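Local structure of Ras-related protein Rab-7L1 (Homo sapiens, 6HH2) at residues A[37-42]-A[46-51]; A[58-63]-A[171-176]. The protein is a Rab-family small GTPase that regulates vesicle trafficking between endosomes, lysosomes and the Golgi, and recruits and activates the kinase LRRK2 at the Golgi complex. The protein carries 4 engineered substitutions. All coordinates share one frame; numbering follows the deposited sequence.

Interaction 1 (A[37-42]-A[46-51])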
ATOM      1  N   LYS A  37     -11.187  11.481 -14.119  1.00 23.17           N
ATOM      2  CA  LYS A  37     -11.600  11.825 -12.760  1.00 26.37           C
ATOM      3  C   LYS A  37     -13.083  12.107 -12.664  1.00 25.41           C
ATOM      4  O   LYS A  37     -13.544  12.632 -11.615  1.00 28.46           O
ATOM      5  CB  LYS A  37     -10.812  13.046 -12.269  1.00 29.51           C
ATOM      6  CG  LYS A  37      -9.314  12.713 -12.053  1.00 28.58           C
ATOM      7  CD  LYS A  37      -8.656  13.884 -11.321  1.00 38.71           C
ATOM      8  CE  LYS A  37      -7.463  14.424 -11.992  1.00 42.48           C
ATOM      9  NZ  LYS A  37      -7.189  15.717 -11.241  1.00 47.44           N
ATOM     10  N   HIS A  38     -13.843  11.846 -13.726  1.00 24.67           N
ATOM     11  CA  HIS A  38     -15.270  12.118 -13.734  1.00 26.66           C
ATOM     12  C   HIS A  38     -15.966  11.470 -12.550  1.00 29.21           C
ATOM     13  O   HIS A  38     -16.910  12.057 -11.977  1.00 30.31           O
ATOM     14  CB  HIS A  38     -15.871  11.642 -15.072  1.00 27.88           C
ATOM     15  CG  HIS A  38     -17.302  12.027 -15.289  1.00 32.73           C
ATOM     16  ND1 HIS A  38     -18.347  11.264 -14.828  1.00 34.65           N
ATOM     17  CD2 HIS A  38     -17.855  13.029 -16.015  1.00 35.18           C
ATOM     18  CE1 HIS A  38     -19.491  11.804 -15.215  1.00 35.69           C
ATOM     19  NE2 HIS A  38     -19.223  12.872 -15.951  1.00 37.97           N
ATOM     20  N   TYR A  39     -15.486  10.313 -12.129  1.00 27.18           N
ATOM     21  CA  TYR A  39     -16.128   9.574 -11.065  1.00 25.80           C
ATOM     22  C   TYR A  39     -16.099  10.302  -9.722  1.00 29.79           C
ATOM     23  O   TYR A  39     -16.949  10.015  -8.885  1.00 30.27           O
ATOM     24  CB  TYR A  39     -15.488   8.195 -10.912  1.00 24.75           C
ATOM     25  CG  TYR A  39     -14.108   8.192 -10.245  1.00 24.52           C
ATOM     26  CD1 TYR A  39     -12.930   8.454 -10.970  1.00 25.03           C
ATOM     27  CD2 TYR A  39     -13.985   7.910  -8.884  1.00 23.15           C
ATOM     28  CE1 TYR A  39     -11.679   8.453 -10.346  1.00 22.32           C
ATOM     29  CE2 TYR A  39     -12.750   7.889  -8.262  1.00 24.20           C
ATOM     30  CZ  TYR A  39     -11.583   8.156  -9.007  1.00 22.19           C
ATOM     31  OH  TYR A  39     -10.343   8.129  -8.397  1.00 22.45           O
ATOM     32  N   LYS A  40     -15.142  11.209  -9.488  1.00 26.40           N
ATOM     33  CA  LYS A  40     -14.974  11.744  -8.131  1.00 30.24           C
ATOM     34  C   LYS A  40     -16.179  12.539  -7.685  1.00 33.33           C
ATOM     35  O   LYS A  40     -16.437  12.661  -6.476  1.00 35.54           O
ATOM     36  CB  LYS A  40     -13.728  12.622  -8.094  1.00 27.92           C
ATOM     37  CG  LYS A  40     -12.475  11.806  -8.277  1.00 27.63           C
ATOM     38  CD  LYS A  40     -11.264  12.692  -8.261  1.00 32.36           C
ATOM     39  CE  LYS A  40     -10.015  11.878  -8.394  1.00 29.28           C
ATOM     40  NZ  LYS A  40      -9.711  11.052  -7.144  1.00 26.77           N
ATOM     41  N   SER A  41     -16.923  13.098  -8.625  1.00 30.78           N
ATOM     42  CA  SER A  41     -18.006  13.990  -8.205  1.00 33.11           C
ATOM     43  C   SER A  41     -19.111  13.233  -7.466  1.00 38.33           C
ATOM     44  O   SER A  41     -19.833  13.824  -6.650  1.00 40.31           O
ATOM     45  CB  SER A  41     -18.513  14.771  -9.407  1.00 38.33           C
ATOM     46  OG  SER A  41     -19.406  13.988 -10.153  1.00 50.86           O
ATOM     47  N   THR A  42     -19.252  11.928  -7.705  1.00 35.38           N
ATOM     48  CA  THR A  42     -20.251  11.110  -7.022  1.00 34.71           C
ATOM     49  C   THR A  42     -19.662  10.069  -6.074  1.00 36.15           C
ATOM     50  O   THR A  42     -20.382   9.565  -5.204  1.00 39.68           O
ATOM     51  CB  THR A  42     -21.191  10.431  -8.032  1.00 31.19           C
ATOM     52  OG1 THR A  42     -20.401   9.587  -8.907  1.00 31.41           O
ATOM     53  CG2 THR A  42     -21.924  11.445  -8.861  1.00 33.58           C
ATOM     54  N   ASP A  46     -12.306  10.358  -0.430  1.00 30.19           N
ATOM     55  CA  ASP A  46     -11.598   9.673   0.648  1.00 31.32           C
ATOM     56  C   ASP A  46     -10.557   8.688   0.102  1.00 27.91           C
ATOM     57  O   ASP A  46      -9.604   8.314   0.807  1.00 27.36           O
ATOM     58  CB  ASP A  46     -12.574   8.841   1.490  1.00 32.30           C
ATOM     59  CG  ASP A  46     -13.471   9.683   2.364  1.00 49.61           C
ATOM     60  OD1 ASP A  46     -12.952  10.638   2.987  1.00 46.81           O
ATOM     61  OD2 ASP A  46     -14.685   9.379   2.382  1.00 53.95           O
ATOM     62  N   PHE A  47     -10.686   8.297  -1.158  1.00 23.76           N
ATOM     63  CA  PHE A  47      -9.804   7.295  -1.766  1.00 21.95           C
ATOM     64  C   PHE A  47      -9.825   7.562  -3.259  1.00 22.70           C
ATOM     65  O   PHE A  47     -10.705   8.245  -3.761  1.00 24.73           O
ATOM     66  CB  PHE A  47     -10.311   5.848  -1.496  1.00 22.00           C
ATOM     67  CG  PHE A  47     -11.771   5.628  -1.858  1.00 22.89           C
ATOM     68  CD1 PHE A  47     -12.167   5.330  -3.172  1.00 24.18           C
ATOM     69  CD2 PHE A  47     -12.772   5.782  -0.900  1.00 24.24           C
ATOM     70  CE1 PHE A  47     -13.524   5.177  -3.480  1.00 25.24           C
ATOM     71  CE2 PHE A  47     -14.121   5.601  -1.215  1.00 26.87           C
ATOM     72  CZ  PHE A  47     -14.496   5.301  -2.499  1.00 28.24           C
ATOM     73  N   ALA A  48      -8.875   6.966  -3.970  1.00 20.82           N
ATOM     74  CA  ALA A  48      -8.880   6.994  -5.439  1.00 19.81           C
ATOM     75  C   ALA A  48      -9.198   5.578  -5.907  1.00 20.79           C
ATOM     76  O   ALA A  48      -8.917   4.621  -5.197  1.00 24.05           O
ATOM     77  CB  ALA A  48      -7.489   7.366  -5.947  1.00 20.82           C
ATOM     78  N   LEU A  49      -9.804   5.455  -7.078  1.00 20.72           N
ATOM     79  CA  LEU A  49     -10.179   4.145  -7.595  1.00 19.62           C
ATOM     80  C   LEU A  49      -9.213   3.662  -8.675  1.00 20.98           C
ATOM     81  O   LEU A  49      -8.618   4.446  -9.429  1.00 20.46           O
ATOM     82  CB  LEU A  49     -11.528   4.280  -8.271  1.00 21.60           C
ATOM     83  CG  LEU A  49     -12.796   3.661  -7.657  1.00 35.30           C
ATOM     84  CD1 LEU A  49     -12.757   3.185  -6.239  1.00 29.45           C
ATOM     85  CD2 LEU A  49     -14.051   4.432  -8.017  1.00 26.66           C
ATOM     86  N   LYS A  50      -9.115   2.338  -8.792  1.00 20.04           N
ATOM     87  CA  LYS A  50      -8.580   1.683  -9.987  1.00 20.36           C
ATOM     88  C   LYS A  50      -9.509   0.527 -10.308  1.00 21.10           C
ATOM     89  O   LYS A  50      -9.925  -0.210  -9.407  1.00 21.98           O
ATOM     90  CB  LYS A  50      -7.168   1.181  -9.798  1.00 19.60           C
ATOM     91  CG  LYS A  50      -6.531   0.729 -11.165  1.00 24.27           C
ATOM     92  CD  LYS A  50      -5.270   0.057 -10.821  1.00 26.39           C
ATOM     93  CE  LYS A  50      -4.423  -0.155 -12.082  1.00 27.06           C
ATOM     94  NZ  LYS A  50      -4.082   1.172 -12.726  1.00 29.05           N
ATOM     95  N   VAL A  51      -9.854   0.347 -11.584  1.00 20.62           N
ATOM     96  CA  VAL A  51     -10.783  -0.709 -11.945  1.00 21.94           C
ATOM     97  C   VAL A  51     -10.118  -1.540 -13.036  1.00 21.47           C
ATOM     98  O   VAL A  51      -9.585  -0.984 -13.997  1.00 23.24           O
ATOM     99  CB  VAL A  51     -12.123  -0.163 -12.452  1.00 22.20           C
ATOM    100  CG1 VAL A  51     -13.130  -1.297 -12.695  1.00 26.18           C
ATOM    101  CG2 VAL A  51     -12.705   0.862 -11.452  1.00 22.04           C
TER
HETATM  102  O   HOH W   1     -11.696   9.850  -5.591  1.00 29.07           O
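A type I turn from Lys37 to Lys40, running into a short helix that ends at residue 43, brings Tyr39 alongside the start of strand 48-55, with the CA atoms of Tyr39 and Leu49 8.8 Å apart. The tyrosine hydroxyl touches the strand backbone itself: Leu49 N donates to Tyr39 OH over 3.0 Å in a nearly straight bond (169°). Beside it the ring packs obliquely on the leucine, with Leu49 CD2 3.6 Å from Tyr39 CD2. Chi1 of 75° sets the tyrosine CG between its own backbone N and carbonyl carbon, and from there the ring reaches the strand.

Lys40 runs across one face of this ring, its CG 3.8 Å above the centre, and its NZ donates to Tyr39 OH over 3.2 Å. A water accepts from Lys40 NZ (2.8 Å) and donates to Phe47 O, in the loop just before the strand. Asp33 binds both polar ends, in a salt bridge with Lys40 and a hydrogen bond with Tyr39, so the hydroxyl has three partners that together fix its position. Tyr39 and Lys40 belong to the effector region assigned by similarity, the first switch segment of Ras-like GTPases, here in a GDP-bound molecule.

Interaction 2 (A[58-63]-A[171-176])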
ATOM      1  N   GLU A  58     -16.009 -10.777 -14.502  1.00 35.16           N
ATOM      2  CA  GLU A  58     -15.629 -10.209 -13.212  1.00 30.55           C
ATOM      3  C   GLU A  58     -14.746  -8.987 -13.389  1.00 28.61           C
ATOM      4  O   GLU A  58     -13.846  -8.975 -14.230  1.00 29.16           O
ATOM      5  CB  GLU A  58     -14.757 -11.166 -12.422  1.00 31.83           C
ATOM      6  CG  GLU A  58     -15.421 -12.524 -12.172  1.00 37.91           C
ATOM      7  CD  GLU A  58     -14.397 -13.514 -11.665  1.00 43.51           C
ATOM      8  OE1 GLU A  58     -13.641 -14.112 -12.471  1.00 44.32           O
ATOM      9  OE2 GLU A  58     -14.289 -13.653 -10.447  1.00 40.93           O
ATOM     10  N   ILE A  59     -14.947  -7.996 -12.527  1.00 27.70           N
ATOM     11  CA  ILE A  59     -13.988  -6.915 -12.425  1.00 27.25           C
ATOM     12  C   ILE A  59     -13.446  -6.883 -10.994  1.00 25.36           C
ATOM     13  O   ILE A  59     -14.053  -7.419 -10.053  1.00 27.49           O
ATOM     14  CB  ILE A  59     -14.597  -5.558 -12.817  1.00 28.51           C
ATOM     15  CG1 ILE A  59     -15.756  -5.219 -11.893  1.00 36.11           C
ATOM     16  CG2 ILE A  59     -15.010  -5.515 -14.307  1.00 28.73           C
ATOM     17  CD1 ILE A  59     -16.095  -3.732 -11.913  1.00 39.02           C
ATOM     18  N   VAL A  60     -12.265  -6.282 -10.848  1.00 23.43           N
ATOM     19  CA  VAL A  60     -11.643  -5.952  -9.560  1.00 22.46           C
ATOM     20  C   VAL A  60     -11.633  -4.440  -9.433  1.00 23.04           C
ATOM     21  O   VAL A  60     -11.212  -3.739 -10.362  1.00 22.62           O
ATOM     22  CB  VAL A  60     -10.201  -6.475  -9.519  1.00 24.60           C
ATOM     23  CG1 VAL A  60      -9.444  -5.863  -8.329  1.00 26.82           C
ATOM     24  CG2 VAL A  60     -10.214  -8.017  -9.422  1.00 25.47           C
ATOM     25  N   ARG A  61     -12.119  -3.938  -8.305  1.00 22.43           N
ATOM     26  CA  ARG A  61     -12.165  -2.502  -8.041  1.00 21.17           C
ATOM     27  C   ARG A  61     -11.332  -2.257  -6.786  1.00 21.93           C
ATOM     28  O   ARG A  61     -11.564  -2.897  -5.747  1.00 23.86           O
ATOM     29  CB  ARG A  61     -13.616  -2.057  -7.848  1.00 23.28           C
ATOM     30  CG  ARG A  61     -13.779  -0.594  -7.449  1.00 28.87           C
ATOM     31  CD  ARG A  61     -15.260  -0.153  -7.401  1.00 36.50           C
ATOM     32  NE  ARG A  61     -15.823  -0.070  -8.744  1.00 42.60           N
ATOM     33  CZ  ARG A  61     -16.667  -0.951  -9.274  1.00 47.47           C
ATOM     34  NH1 ARG A  61     -17.083  -1.995  -8.568  1.00 47.39           N
ATOM     35  NH2 ARG A  61     -17.116  -0.768 -10.511  1.00 45.20           N
ATOM     36  N   LEU A  62     -10.324  -1.393  -6.887  1.00 19.86           N
ATOM     37  CA  LEU A  62      -9.484  -1.073  -5.735  1.00 20.33           C
ATOM     38  C   LEU A  62      -9.788   0.346  -5.274  1.00 21.86           C
ATOM     39  O   LEU A  62      -9.813   1.271  -6.086  1.00 23.24           O
ATOM     40  CB  LEU A  62      -8.012  -1.085  -6.093  1.00 23.19           C
ATOM     41  CG  LEU A  62      -7.469  -2.327  -6.735  1.00 29.38           C
ATOM     42  CD1 LEU A  62      -5.952  -2.105  -6.901  1.00 32.59           C
ATOM     43  CD2 LEU A  62      -7.785  -3.521  -5.847  1.00 26.07           C
ATOM     44  N   GLN A  63     -10.023   0.525  -3.977  1.00 19.73           N
ATOM     45  CA  GLN A  63     -10.001   1.834  -3.320  1.00 18.99           C
ATOM     46  C   GLN A  63      -8.624   2.018  -2.715  1.00 20.11           C
ATOM     47  O   GLN A  63      -8.198   1.230  -1.852  1.00 21.76           O
ATOM     48  CB  GLN A  63     -11.038   1.901  -2.200  1.00 20.86           C
ATOM     49  CG  GLN A  63     -12.467   1.720  -2.657  1.00 21.60           C
ATOM     50  CD  GLN A  63     -13.453   1.821  -1.508  1.00 25.70           C
ATOM     51  OE1 GLN A  63     -13.026   1.896  -0.340  1.00 27.02           O
ATOM     52  NE2 GLN A  63     -14.745   1.814  -1.804  1.00 26.82           N
ATOM     53  N   VAL A 171       0.736  -8.408  -7.839  1.00 21.28           N
ATOM     54  CA  VAL A 171       0.818  -9.612  -7.000  1.00 23.33           C
ATOM     55  C   VAL A 171       0.018  -9.430  -5.718  1.00 20.08           C
ATOM     56  O   VAL A 171      -0.532 -10.404  -5.183  1.00 21.66           O
ATOM     57  CB  VAL A 171       2.269 -10.075  -6.757  1.00 24.02           C
ATOM     58  CG1 VAL A 171       2.996 -10.337  -8.105  1.00 27.22           C
ATOM     59  CG2 VAL A 171       3.001  -9.138  -5.821  1.00 25.35           C
ATOM     60  N   LEU A 172      -0.109  -8.200  -5.233  1.00 20.37           N
ATOM     61  CA  LEU A 172      -0.989  -7.953  -4.094  1.00 20.12           C
ATOM     62  C   LEU A 172      -2.457  -8.185  -4.453  1.00 22.44           C
ATOM     63  O   LEU A 172      -3.198  -8.773  -3.658  1.00 24.27           O
ATOM     64  CB  LEU A 172      -0.759  -6.542  -3.566  1.00 19.89           C
ATOM     65  CG  LEU A 172      -1.534  -6.193  -2.295  1.00 20.58           C
ATOM     66  CD1 LEU A 172      -1.126  -7.079  -1.128  1.00 22.28           C
ATOM     67  CD2 LEU A 172      -1.316  -4.713  -1.971  1.00 23.46           C
ATOM     68  N   ILE A 173      -2.899  -7.736  -5.638  1.00 21.27           N
ATOM     69  CA  ILE A 173      -4.273  -8.029  -6.071  1.00 21.89           C
ATOM     70  C   ILE A 173      -4.515  -9.516  -6.125  1.00 24.73           C
ATOM     71  O   ILE A 173      -5.577 -10.006  -5.704  1.00 25.32           O
ATOM     72  CB  ILE A 173      -4.539  -7.392  -7.440  1.00 21.33           C
ATOM     73  CG1 ILE A 173      -4.513  -5.884  -7.304  1.00 23.00           C
ATOM     74  CG2 ILE A 173      -5.901  -7.888  -8.043  1.00 26.49           C
ATOM     75  CD1 ILE A 173      -4.522  -5.147  -8.715  1.00 24.85           C
ATOM     76  N   GLU A 174      -3.563 -10.261  -6.682  1.00 23.83           N
ATOM     77  CA  GLU A 174      -3.775 -11.691  -6.802  1.00 26.99           C
ATOM     78  C   GLU A 174      -3.872 -12.336  -5.434  1.00 24.84           C
ATOM     79  O   GLU A 174      -4.684 -13.255  -5.238  1.00 27.34           O
ATOM     80  CB  GLU A 174      -2.709 -12.309  -7.698  1.00 29.60           C
ATOM     81  CG  GLU A 174      -2.719 -11.658  -9.115  1.00 29.66           C
ATOM     82  CD  GLU A 174      -1.843 -12.351 -10.114  1.00 42.11           C
ATOM     83  OE1 GLU A 174      -1.374 -13.454  -9.778  1.00 48.46           O
ATOM     84  OE2 GLU A 174      -1.654 -11.843 -11.250  1.00 36.45           O
ATOM     85  N   LYS A 175      -3.137 -11.807  -4.458  1.00 24.16           N
ATOM     86  CA  LYS A 175      -3.253 -12.347  -3.099  1.00 25.57           C
ATOM     87  C   LYS A 175      -4.603 -12.000  -2.474  1.00 26.63           C
ATOM     88  O   LYS A 175      -5.192 -12.816  -1.755  1.00 26.68           O
ATOM     89  CB  LYS A 175      -2.107 -11.804  -2.236  1.00 25.43           C
ATOM     90  CG  LYS A 175      -2.202 -12.226  -0.741  1.00 29.01           C
ATOM     91  CD  LYS A 175      -1.947 -13.719  -0.601  1.00 39.35           C
ATOM     92  CE  LYS A 175      -0.455 -13.998  -0.546  1.00 35.47           C
ATOM     93  NZ  LYS A 175      -0.285 -15.453  -0.266  1.00 37.74           N
ATOM     94  N   MET A 176      -5.077 -10.775  -2.677  1.00 24.80           N
ATOM     95  CA  MET A 176      -6.387 -10.403  -2.140  1.00 24.71           C
ATOM     96  C   MET A 176      -7.490 -11.241  -2.771  1.00 25.06           C
ATOM     97  O   MET A 176      -8.452 -11.620  -2.097  1.00 27.02           O
ATOM     98  CB  MET A 176      -6.658  -8.917  -2.371  1.00 21.16           C
ATOM     99  CG  MET A 176      -5.721  -7.998  -1.519  1.00 20.76           C
ATOM    100  SD  MET A 176      -6.196  -6.275  -1.599  1.00 23.64           S
ATOM    101  CE  MET A 176      -5.880  -5.866  -3.362  1.00 23.37           C
TER
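Val60, Leu62, Ile173 and Met176 form a buried, wholly apolar contact between strand 58-66 and the C-terminal helix 165-178, which packs against one face of the central sheet. The helix crosses the strand steeply: the two short axes pass 10.9 Å apart, with 112° between their N-to-C directions. Val60 and Leu62, two residues apart on the strand, both face the helix. From the helix, Ile173 and Met176 come from successive turns to meet them.

Ile173 is the shared partner, touching each strand residue with a different branch. Its CG2 lies 4.1 Å from Val60 CG1, while its longer arm carries CD1 to within 3.8 Å of Leu62 CD1. A chi1 of -66° places CG2 anti to the backbone N, on the Val60 side, and CG1 anti to the carbonyl carbon, which sends CD1 to Leu62. Leu62 is in turn shared between the helix residues, for its other methyl, CD2, lies 3.9 Å from Met176 CE. A bend about the last torsion of the methionine (chi3 -66°) turns that methyl toward the leucine.

The same helix face extends beyond this strand. Ile173 also rests on Leu52 of strand 48-55, and Met176 on Phe11 and Val13 of strand 8-17, so the contact is part of a continuous hydrophobic layer. Such packing of the C-terminal helix on the sheet belongs to the Ras-like G domain, an alpha/beta P-loop NTPase fold with helices on both faces of its central sheet.

How the interactions relate
Interactions 1 and 2 come in series along the chain, their centres 16 Å apart, and meet through the antiparallel neighbours 48-55 and 58-66 of the one central sheet. Lys50 O and Leu62 N, 2.8 Å apart, probably share a hydrogen bond between these strands, while Leu49 CD1 packs on Gln63 CG. Interaction 1 lies at the outer strand of the sheet and joins it to the effector region; interaction 2 fastens the next strand to helix 165-178, from more than a hundred residues later. The probable effector surface and the hydrophobic core of the G domain thus share one pair of strands.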